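Local coordinates for omega transaminase (Pseudomonas sp., PDB 5LH9), which catalyses pyridoxal-phosphate-dependent transfer of amino groups between amines and carbonyl acceptors, as a class-III amine transaminase, at the pyridoxal-5'-phosphate site. Sequence-based numbering; all coordinates share one arbitrary frame. Chains: chain A/B, Omega transaminase.

The pyridoxal-5'-phosphate site. Residues chain A 123-125, 157-159, 231, 264, 266-267, 293; chain B 329-330. With PLP (pyridoxal-5'-phosphate), chain C.
A:Lys293 sets CG anti to its carbonyl carbon, runs extended out to CE and bends at chi4 (128°). This turns NZ onto PLP C4A, where the 1.4 Å bond is the internal aldimine of the resting enzyme. The aldimine nitrogen NZ lies 2.6 Å from the phenolic O3 of PLP, a hydrogen bond made although the modelled imine is twisted well out of the ring plane. A:Asp264 swings CG anti to its backbone N (chi1 -176°) and sets OD2 2.7 Å from the pyridine N1. This hydrogen bond probably favours protonated N1 and so the electron-sink role of the ring. The same OD2 accepts a hydrogen bond from A:His158 ND1 on its anti lone pair, and the backbone N of A:Val266 meets OD1 nearly along its C-O axis. The carboxylate is thus held at both oxygens by the A:His158 side chain and the A:Val266 backbone.

The cofactor ring is gripped from both faces. A:Tyr157, with CG anti to the backbone N, brings the CD2-CE2 edge of its ring over one face, the planes 73° apart. A:Val266 puts CG1 over the opposite face, 3.7 Å from the ring centroid. Water 1 joins O3 to OE1 of A:Glu231.

At the phosphate, O1P accepts hydrogen bonds from the backbone N and the hydroxyl OG of A:Ser125, and A:Gly124 N donates one to O3P. From the other subunit, B:Thr330 gives hydrogen bonds from N (2.8 Å) and OG1 (2.6 Å) to O2P. Water 3 links O2P to A:Tyr157 OH. The cofactor is almost wholly buried.

The phosphate sits at the N-terminal end of helix 124-141, whose dipole may help balance its charge. A:Asp264 ends strand 260-264, A:Lys293 starts the 3-10 helix 293-295, and chain B completes the pocket at the subunit interface.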
# COMPACT_ATOMS: atom_id res chain seq x y z
N GLY A 123 12.04 -23.67 2.97
CA GLY A 123 13.22 -22.83 2.83
C GLY A 123 13.19 -21.62 3.73
O GLY A 123 12.24 -21.42 4.51
N GLY A 124 14.24 -20.81 3.60
CA GLY A 124 14.36 -19.63 4.45
C GLY A 124 13.38 -18.55 4.05
O GLY A 124 12.77 -17.91 4.91
N SER A 125 13.22 -18.32 2.75
CA SER A 125 12.21 -17.36 2.32
C SER A 125 10.84 -17.76 2.83
O SER A 125 10.07 -16.91 3.30
CB SER A 125 12.22 -17.25 0.79
OG SER A 125 13.48 -16.80 0.32
N TYR A 157 19.07 -9.40 4.83
CA TYR A 157 18.58 -10.25 3.76
C TYR A 157 17.65 -11.29 4.35
O TYR A 157 18.04 -12.02 5.27
CB TYR A 157 19.71 -10.93 3.00
CG TYR A 157 19.20 -11.82 1.89
CD1 TYR A 157 18.69 -11.27 0.72
CD2 TYR A 157 19.20 -13.20 2.03
CE1 TYR A 157 18.20 -12.08 -0.28
CE2 TYR A 157 18.73 -14.01 1.03
CZ TYR A 157 18.23 -13.45 -0.13
OH TYR A 157 17.75 -14.27 -1.13
N HIS A 158 16.44 -11.39 3.80
CA HIS A 158 15.39 -12.20 4.39
C HIS A 158 14.63 -12.99 3.33
O HIS A 158 13.42 -13.23 3.49
CB HIS A 158 14.44 -11.32 5.20
CG HIS A 158 15.12 -10.52 6.27
ND1 HIS A 158 15.73 -11.10 7.36
CD2 HIS A 158 15.31 -9.18 6.40
CE1 HIS A 158 16.25 -10.15 8.13
NE2 HIS A 158 16.00 -8.98 7.56
N GLY A 159 15.30 -13.40 2.27
CA GLY A 159 14.66 -14.16 1.22
C GLY A 159 14.08 -13.28 0.14
O GLY A 159 14.27 -12.06 0.11
N GLU A 231 18.88 -10.42 11.51
CA GLU A 231 19.81 -11.54 11.56
C GLU A 231 20.80 -11.34 12.71
O GLU A 231 21.39 -10.26 12.82
CB GLU A 231 20.58 -11.65 10.25
CG GLU A 231 19.71 -11.79 9.03
CD GLU A 231 20.40 -11.28 7.79
OE1 GLU A 231 21.22 -12.03 7.22
OE2 GLU A 231 20.14 -10.12 7.41
N ASP A 264 15.91 -13.90 12.30
CA ASP A 264 16.18 -14.63 11.06
C ASP A 264 17.44 -15.45 11.28
O ASP A 264 18.56 -15.00 11.02
CB ASP A 264 16.31 -13.68 9.88
CG ASP A 264 16.48 -14.40 8.56
OD1 ASP A 264 16.86 -15.59 8.58
OD2 ASP A 264 16.24 -13.78 7.50
N VAL A 266 18.23 -18.22 9.67
CA VAL A 266 18.40 -19.12 8.53
C VAL A 266 19.87 -19.48 8.35
O VAL A 266 20.21 -20.62 8.03
CB VAL A 266 17.79 -18.49 7.27
CG1 VAL A 266 18.26 -19.22 6.01
CG2 VAL A 266 16.27 -18.51 7.36
N VAL A 267 20.76 -18.51 8.55
CA VAL A 267 22.20 -18.77 8.42
C VAL A 267 22.80 -19.18 9.76
O VAL A 267 23.52 -20.17 9.85
CB VAL A 267 22.91 -17.54 7.84
CG1 VAL A 267 24.43 -17.70 7.91
CG2 VAL A 267 22.49 -17.32 6.40
N LYS A 293 18.29 -23.70 5.59
CA LYS A 293 19.69 -24.00 5.21
C LYS A 293 20.23 -25.12 6.04
O LYS A 293 20.01 -26.28 5.71
CB LYS A 293 20.52 -22.73 5.34
CG LYS A 293 20.12 -21.76 4.21
CD LYS A 293 21.07 -20.54 4.11
CE LYS A 293 20.66 -19.66 2.89
NZ LYS A 293 20.49 -18.24 3.30
N TYR B 329 16.20 -18.93 -4.99
CA TYR B 329 16.19 -19.63 -3.72
C TYR B 329 17.42 -20.51 -3.58
O TYR B 329 17.93 -21.05 -4.57
CB TYR B 329 14.91 -20.45 -3.59
CG TYR B 329 13.68 -19.62 -3.83
CD1 TYR B 329 13.17 -18.81 -2.82
CD2 TYR B 329 13.05 -19.60 -5.07
CE1 TYR B 329 12.05 -18.02 -3.04
CE2 TYR B 329 11.93 -18.82 -5.29
CZ TYR B 329 11.44 -18.03 -4.27
OH TYR B 329 10.33 -17.25 -4.49
N THR B 330 17.90 -20.65 -2.35
CA THR B 330 19.00 -21.55 -2.07
C THR B 330 18.79 -22.90 -2.75
O THR B 330 19.70 -23.43 -3.40
CB THR B 330 19.16 -21.73 -0.56
OG1 THR B 330 19.47 -20.46 0.04
CG2 THR B 330 20.26 -22.74 -0.23
N1 PLP C . 17.17 -15.15 5.34
C2 PLP C . 18.49 -15.23 5.45
C2A PLP C . 19.25 -14.51 6.61
C3 PLP C . 19.25 -15.98 4.51
O3 PLP C . 20.64 -16.05 4.64
C4 PLP C . 18.64 -16.63 3.47
C4A PLP C . 19.59 -17.47 2.47
C5 PLP C . 17.27 -16.56 3.36
C6 PLP C . 16.52 -15.81 4.29
C5A PLP C . 16.51 -17.26 2.18
O4P PLP C . 16.66 -18.66 2.20
P PLP C . 16.27 -19.45 0.93
O1P PLP C . 14.87 -19.10 0.44
O2P PLP C . 17.25 -19.11 -0.12
O3P PLP C . 16.34 -20.91 1.24
O HOH W 1 21.92 -13.38 4.75
O HOH W 2 17.48 -22.86 2.71
O HOH W 3 17.20 -16.77 -1.49